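Local coordinates for protein possible MarR-transcriptional regulator (Streptomyces coelicolor, PDB 4B8X) that is of unknown function but, as a member of the MarR family with a winged-helix motif, probably binds DNA and regulates transcription, at residues V24-Y38 with V104-F117. Sequence-based numbering, arbitrary orientation. Where two conformers were deposited one is given.
Sequences VDAVVKPYGLTFARY and VVEAATRDLMAMDF
This contact packs helix 104-114 of the MarR-type fold against the end of helix 5-28 and the start of helix 35-45. Y38 and L112 interlock at its centre, and the axes of helices 24-28 and 104-114 run at 138° to each other. The Y38 ring is a knob among V105, A108, T109 and L112. L112 CD1 lies over one ring face, 3.6 Å from the centroid, a CH-pi contact. With CG anti to the backbone N (chi1 166°), the Y38 ring reaches across to helix 104-114. Its OH shares a 2.7 Å hydrogen bond with T109 OG1, which lies at the ring edge. The other methyl of L112, CD2, goes to V24 CG1 at 3.7 Å and also touches V27. L112 is thus itself a knob among V24, V27, V28 and Y38. M115 CE meets V27 CG2 at 3.8 Å. A Schellman motif at D116 ends the helix, and the F117 and F35 rings then meet edge to edge near V24, CE2 to CE1. V24 also packs on I10 of the second subunit.

On the Y31 side the contact gains a polar grip at D111. Y31 OH donates to D111 OD2 at 2.7 Å, from 49° above the carboxylate plane. A108 N lies over one face of the Y31 ring, near its rim. A107 CB touches CE1 of that ring, and V104 CG1 packs on Y31 CB and L33 CD1. A water donates to both V27 O and D111 OD2, the latter at 2.7 Å. An alanine in place of D111 would probably leave the Y31 hydroxyl without its acceptor and break the water link to V27 O. D111 OD2 thus ties helix 104-114 to the 3-10 turn 29-31 directly and to helix 24-28 through water, beside an apolar core.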
loop_
_atom_site.group_PDB
_atom_site.type_symbol
_atom_site.label_atom_id
_atom_site.label_comp_id
_atom_site.label_asym_id
_atom_site.label_seq_id
_atom_site.Cartn_x
_atom_site.Cartn_y
_atom_site.Cartn_z
ATOM N N VAL A 24 -9.344 -5.959 -4.830
ATOM C CA VAL A 24 -10.108 -6.409 -3.661
ATOM C C VAL A 24 -11.015 -5.313 -3.115
ATOM O O VAL A 24 -12.116 -5.632 -2.643
ATOM C CB VAL A 24 -9.228 -7.040 -2.547
ATOM C CG1 VAL A 24 -8.540 -8.270 -3.095
ATOM C CG2 VAL A 24 -8.214 -6.059 -1.941
ATOM N N ASP A 25 -10.631 -4.033 -3.212
ATOM C CA ASP A 25 -11.557 -2.957 -2.871
ATOM C C ASP A 25 -12.820 -3.056 -3.751
ATOM O O ASP A 25 -13.940 -2.840 -3.268
ATOM C CB ASP A 25 -10.926 -1.564 -3.058
ATOM C CG ASP A 25 -10.162 -1.033 -1.814
ATOM O OD1 ASP A 25 -10.281 -1.587 -0.694
ATOM O OD2 ASP A 25 -9.447 0.015 -1.957
ATOM N N ALA A 26 -12.669 -3.375 -5.035
ATOM C CA ALA A 26 -13.836 -3.428 -5.911
ATOM C C ALA A 26 -14.764 -4.581 -5.528
ATOM O O ALA A 26 -15.987 -4.474 -5.635
ATOM C CB ALA A 26 -13.400 -3.522 -7.380
ATOM N N VAL A 27 -14.200 -5.688 -5.058
ATOM C CA VAL A 27 -15.012 -6.829 -4.680
ATOM C C VAL A 27 -15.845 -6.520 -3.419
ATOM O O VAL A 27 -16.976 -6.981 -3.297
ATOM C CB VAL A 27 -14.133 -8.083 -4.466
ATOM C CG1 VAL A 27 -14.934 -9.224 -3.878
ATOM C CG2 VAL A 27 -13.464 -8.535 -5.757
ATOM N N VAL A 28 -15.281 -5.786 -2.460
ATOM C CA VAL A 28 -15.993 -5.556 -1.201
ATOM C C VAL A 28 -16.827 -4.282 -1.196
ATOM O O VAL A 28 -17.662 -4.095 -0.304
ATOM C CB VAL A 28 -15.054 -5.604 0.032
ATOM C CG1 VAL A 28 -14.340 -6.944 0.100
ATOM C CG2 VAL A 28 -14.055 -4.472 0.050
ATOM N N LYS A 29 -16.660 -3.432 -2.207
ATOM C CA LYS A 29 -17.443 -2.197 -2.331
ATOM C C LYS A 29 -18.976 -2.399 -2.292
ATOM O O LYS A 29 -19.644 -1.624 -1.621
ATOM C CB LYS A 29 -17.019 -1.414 -3.585
ATOM C CG LYS A 29 -17.646 -0.030 -3.729
ATOM C CD LYS A 29 -17.254 0.625 -5.051
ATOM C CE LYS A 29 -17.990 1.933 -5.307
ATOM N NZ LYS A 29 -17.331 3.046 -4.574
ATOM N N PRO A 30 -19.520 -3.441 -2.946
ATOM C CA PRO A 30 -20.983 -3.618 -2.894
ATOM C C PRO A 30 -21.524 -3.882 -1.485
ATOM O O PRO A 30 -22.716 -3.689 -1.245
ATOM C CB PRO A 30 -21.225 -4.821 -3.804
ATOM C CG PRO A 30 -20.056 -4.850 -4.713
ATOM C CD PRO A 30 -18.894 -4.349 -3.919
ATOM N N TYR A 31 -20.662 -4.317 -0.568
ATOM C CA TYR A 31 -21.036 -4.500 0.832
ATOM C C TYR A 31 -20.871 -3.233 1.679
ATOM O O TYR A 31 -21.082 -3.271 2.896
ATOM C CB TYR A 31 -20.211 -5.627 1.443
ATOM C CG TYR A 31 -20.415 -6.920 0.721
ATOM C CD1 TYR A 31 -21.551 -7.673 0.941
ATOM C CD2 TYR A 31 -19.501 -7.370 -0.230
ATOM C CE1 TYR A 31 -21.760 -8.856 0.252
ATOM C CE2 TYR A 31 -19.697 -8.549 -0.922
ATOM C CZ TYR A 31 -20.840 -9.290 -0.677
ATOM O OH TYR A 31 -21.065 -10.464 -1.345
ATOM N N GLY A 32 -20.489 -2.124 1.051
ATOM C CA GLY A 32 -20.244 -0.876 1.763
ATOM C C GLY A 32 -18.887 -0.835 2.454
ATOM O O GLY A 32 -18.629 0.040 3.283
ATOM N N LEU A 33 -18.006 -1.765 2.091
ATOM C CA LEU A 33 -16.706 -1.899 2.740
ATOM C C LEU A 33 -15.592 -1.384 1.860
ATOM O O LEU A 33 -15.743 -1.324 0.650
ATOM C CB LEU A 33 -16.400 -3.382 3.027
ATOM C CG LEU A 33 -17.372 -4.093 3.970
ATOM C CD1 LEU A 33 -17.102 -5.579 3.955
ATOM C CD2 LEU A 33 -17.267 -3.535 5.375
ATOM N N THR A 34 -14.475 -1.052 2.502
ATOM C CA THR A 34 -13.164 -1.054 1.880
ATOM C C THR A 34 -12.417 -2.284 2.373
ATOM O O THR A 34 -12.858 -2.944 3.325
ATOM C CB THR A 34 -12.367 0.180 2.306
ATOM O OG1 THR A 34 -12.183 0.137 3.731
ATOM C CG2 THR A 34 -13.059 1.468 1.868
ATOM N N PHE A 35 -11.290 -2.609 1.764
ATOM C CA PHE A 35 -10.580 -3.791 2.187
ATOM C C PHE A 35 -10.135 -3.653 3.640
ATOM O O PHE A 35 -10.159 -4.618 4.385
ATOM C CB PHE A 35 -9.406 -4.098 1.248
ATOM C CG PHE A 35 -8.844 -5.480 1.424
ATOM C CD1 PHE A 35 -9.612 -6.584 1.120
ATOM C CD2 PHE A 35 -7.561 -5.677 1.851
ATOM C CE1 PHE A 35 -9.123 -7.859 1.255
ATOM C CE2 PHE A 35 -7.053 -6.955 2.004
ATOM C CZ PHE A 35 -7.834 -8.049 1.692
ATOM N N ALA A 36 -9.737 -2.445 4.038
ATOM C CA ALA A 36 -9.324 -2.191 5.416
ATOM C C ALA A 36 -10.467 -2.519 6.399
ATOM O O ALA A 36 -10.249 -3.106 7.469
ATOM C CB ALA A 36 -8.878 -0.739 5.575
ATOM N N ARG A 37 -11.682 -2.133 6.062
ATOM C CA ARG A 37 -12.812 -2.436 6.931
ATOM C C ARG A 37 -13.143 -3.926 6.944
ATOM O O ARG A 37 -13.488 -4.485 7.988
ATOM C CB ARG A 37 -14.031 -1.590 6.568
ATOM C CG ARG A 37 -13.749 -0.104 6.777
ATOM C CD ARG A 37 -15.012 0.698 7.031
ATOM N NE ARG A 37 -15.833 0.879 5.830
ATOM C CZ ARG A 37 -15.649 1.830 4.914
ATOM N NH1 ARG A 37 -14.609 2.644 4.995
ATOM N NH2 ARG A 37 -16.475 1.926 3.885
ATOM N N TYR A 38 -12.999 -4.573 5.791
ATOM C CA TYR A 38 -13.144 -6.015 5.693
ATOM C C TYR A 38 -12.150 -6.706 6.616
ATOM O O TYR A 38 -12.524 -7.620 7.348
ATOM C CB TYR A 38 -12.972 -6.442 4.225
ATOM C CG TYR A 38 -12.779 -7.923 4.063
ATOM C CD1 TYR A 38 -13.879 -8.779 4.083
ATOM C CD2 TYR A 38 -11.520 -8.474 3.909
ATOM C CE1 TYR A 38 -13.702 -10.138 3.973
ATOM C CE2 TYR A 38 -11.319 -9.831 3.810
ATOM C CZ TYR A 38 -12.410 -10.659 3.823
ATOM O OH TYR A 38 -12.216 -11.999 3.714
ATOM N N VAL A 104 -22.167 -10.242 6.556
ATOM C CA VAL A 104 -21.483 -9.497 5.509
ATOM C C VAL A 104 -20.080 -10.029 5.284
ATOM O O VAL A 104 -19.668 -10.249 4.132
ATOM C CB VAL A 104 -21.481 -7.983 5.826
ATOM C CG1 VAL A 104 -20.474 -7.240 4.953
ATOM C CG2 VAL A 104 -22.904 -7.419 5.732
ATOM N N VAL A 105 -19.337 -10.281 6.355
ATOM C CA VAL A 105 -17.979 -10.715 6.134
ATOM C C VAL A 105 -17.961 -12.145 5.520
ATOM O O VAL A 105 -17.090 -12.431 4.709
ATOM C CB VAL A 105 -17.123 -10.526 7.410
ATOM C CG1 VAL A 105 -17.428 -11.608 8.435
ATOM C CG2 VAL A 105 -15.638 -10.505 7.085
ATOM N N GLU A 106 -18.929 -13.005 5.849
ATOM C CA GLU A 106 -19.075 -14.319 5.194
ATOM C C GLU A 106 -19.241 -14.157 3.680
ATOM O O GLU A 106 -18.591 -14.834 2.878
ATOM C CB GLU A 106 -20.286 -15.078 5.769
ATOM C CG GLU A 106 -20.579 -16.419 5.092
ATOM C CD GLU A 106 -21.890 -17.078 5.539
ATOM O OE1 GLU A 106 -22.853 -16.359 5.887
ATOM O OE2 GLU A 106 -21.968 -18.326 5.510
ATOM N N ALA A 107 -20.147 -13.283 3.296
ATOM C CA ALA A 107 -20.443 -13.056 1.894
ATOM C C ALA A 107 -19.243 -12.446 1.167
ATOM O O ALA A 107 -18.901 -12.874 0.049
ATOM C CB ALA A 107 -21.677 -12.182 1.751
ATOM N N ALA A 108 -18.607 -11.452 1.789
ATOM C CA ALA A 108 -17.457 -10.804 1.158
ATOM C C ALA A 108 -16.293 -11.800 1.002
ATOM O O ALA A 108 -15.619 -11.795 -0.031
ATOM C CB ALA A 108 -17.053 -9.587 1.990
ATOM N N THR A 109 -16.050 -12.626 2.018
ATOM C CA THR A 109 -14.998 -13.633 1.928
ATOM C C THR A 109 -15.232 -14.624 0.793
ATOM O O THR A 109 -14.299 -14.965 0.064
ATOM C CB THR A 109 -14.807 -14.364 3.261
ATOM O OG1 THR A 109 -14.440 -13.392 4.242
ATOM C CG2 THR A 109 -13.742 -15.469 3.172
ATOM N N ARG A 110 -16.471 -15.082 0.641
ATOM C CA ARG A 110 -16.760 -15.999 -0.463
ATOM C C ARG A 110 -16.463 -15.348 -1.808
ATOM O O ARG A 110 -15.872 -15.998 -2.668
ATOM C CB ARG A 110 -18.202 -16.491 -0.441
ATOM C CG ARG A 110 -18.515 -17.564 -1.475
ATOM C CD ARG A 110 -19.792 -17.248 -2.240
ATOM N NE ARG A 110 -19.555 -16.214 -3.241
ATOM C CZ ARG A 110 -19.050 -16.438 -4.446
ATOM N NH1 ARG A 110 -18.754 -17.682 -4.829
ATOM N NH2 ARG A 110 -18.865 -15.421 -5.280
ATOM N N ASP A 111 -16.829 -14.078 -1.977
ATOM C CA ASP A 111 -16.540 -13.389 -3.223
ATOM C C ASP A 111 -15.028 -13.234 -3.451
ATOM O O ASP A 111 -14.542 -13.461 -4.562
ATOM C CB ASP A 111 -17.187 -12.006 -3.237
ATOM C CG ASP A 111 -18.695 -12.025 -3.405
ATOM O OD1 ASP A 111 -19.279 -13.102 -3.638
ATOM O OD2 ASP A 111 -19.274 -10.921 -3.292
ATOM N N LEU A 112 -14.289 -12.830 -2.414
ATOM C CA LEU A 112 -12.829 -12.658 -2.520
ATOM C C LEU A 112 -12.146 -13.984 -2.857
ATOM O O LEU A 112 -11.234 -14.044 -3.689
ATOM C CB LEU A 112 -12.251 -12.054 -1.234
ATOM C CG LEU A 112 -12.628 -10.595 -1.022
ATOM C CD1 LEU A 112 -12.499 -10.238 0.434
ATOM C CD2 LEU A 112 -11.750 -9.726 -1.904
ATOM N N MET A 113 -12.588 -15.059 -2.206
ATOM C CA MET A 113 -12.032 -16.399 -2.443
ATOM C C MET A 113 -12.269 -16.816 -3.892
ATOM O O MET A 113 -11.406 -17.404 -4.528
ATOM C CB MET A 113 -12.663 -17.436 -1.500
ATOM C CG MET A 113 -12.286 -17.278 -0.035
ATOM S SD MET A 113 -10.602 -17.791 0.357
ATOM C CE MET A 113 -10.742 -19.569 0.261
ATOM N N ALA A 114 -13.452 -16.505 -4.393
ATOM C CA ALA A 114 -13.808 -16.871 -5.762
ATOM C C ALA A 114 -12.855 -16.228 -6.801
ATOM O O ALA A 114 -12.618 -16.802 -7.858
ATOM C CB ALA A 114 -15.259 -16.490 -6.057
ATOM N N MET A 115 -12.327 -15.035 -6.518
ATOM C CA MET A 115 -11.362 -14.359 -7.386
ATOM C C MET A 115 -9.923 -14.389 -6.871
ATOM O O MET A 115 -9.057 -13.694 -7.385
ATOM C CB MET A 115 -11.803 -12.916 -7.720
ATOM C CG MET A 115 -12.239 -12.003 -6.581
ATOM S SD MET A 115 -10.876 -11.322 -5.645
ATOM C CE MET A 115 -10.225 -10.121 -6.806
ATOM N N ASP A 116 -9.653 -15.280 -5.925
ATOM C CA ASP A 116 -8.304 -15.529 -5.402
ATOM C C ASP A 116 -7.589 -14.280 -4.941
ATOM O O ASP A 116 -6.390 -14.153 -5.096
ATOM C CB ASP A 116 -7.404 -16.246 -6.421
ATOM C CG ASP A 116 -7.775 -17.643 -6.601
ATOM O OD1 ASP A 116 -7.672 -18.403 -5.632
ATOM O OD2 ASP A 116 -8.141 -17.979 -7.740
ATOM N N PHE A 117 -8.349 -13.344 -4.371
ATOM C CA PHE A 117 -7.752 -12.104 -3.864
ATOM C C PHE A 117 -6.898 -11.391 -4.921
ATOM O O PHE A 117 -5.977 -10.660 -4.569
ATOM C CB PHE A 117 -6.959 -12.352 -2.551
ATOM C CG PHE A 117 -7.836 -12.715 -1.391
ATOM C CD1 PHE A 117 -8.300 -14.006 -1.207
ATOM C CD2 PHE A 117 -8.217 -11.727 -0.486
ATOM C CE1 PHE A 117 -9.115 -14.300 -0.129
ATOM C CE2 PHE A 117 -9.003 -12.023 0.606
ATOM C CZ PHE A 117 -9.452 -13.309 0.773
HETATM O O HOH W 1 -18.598 -8.674 -4.725
#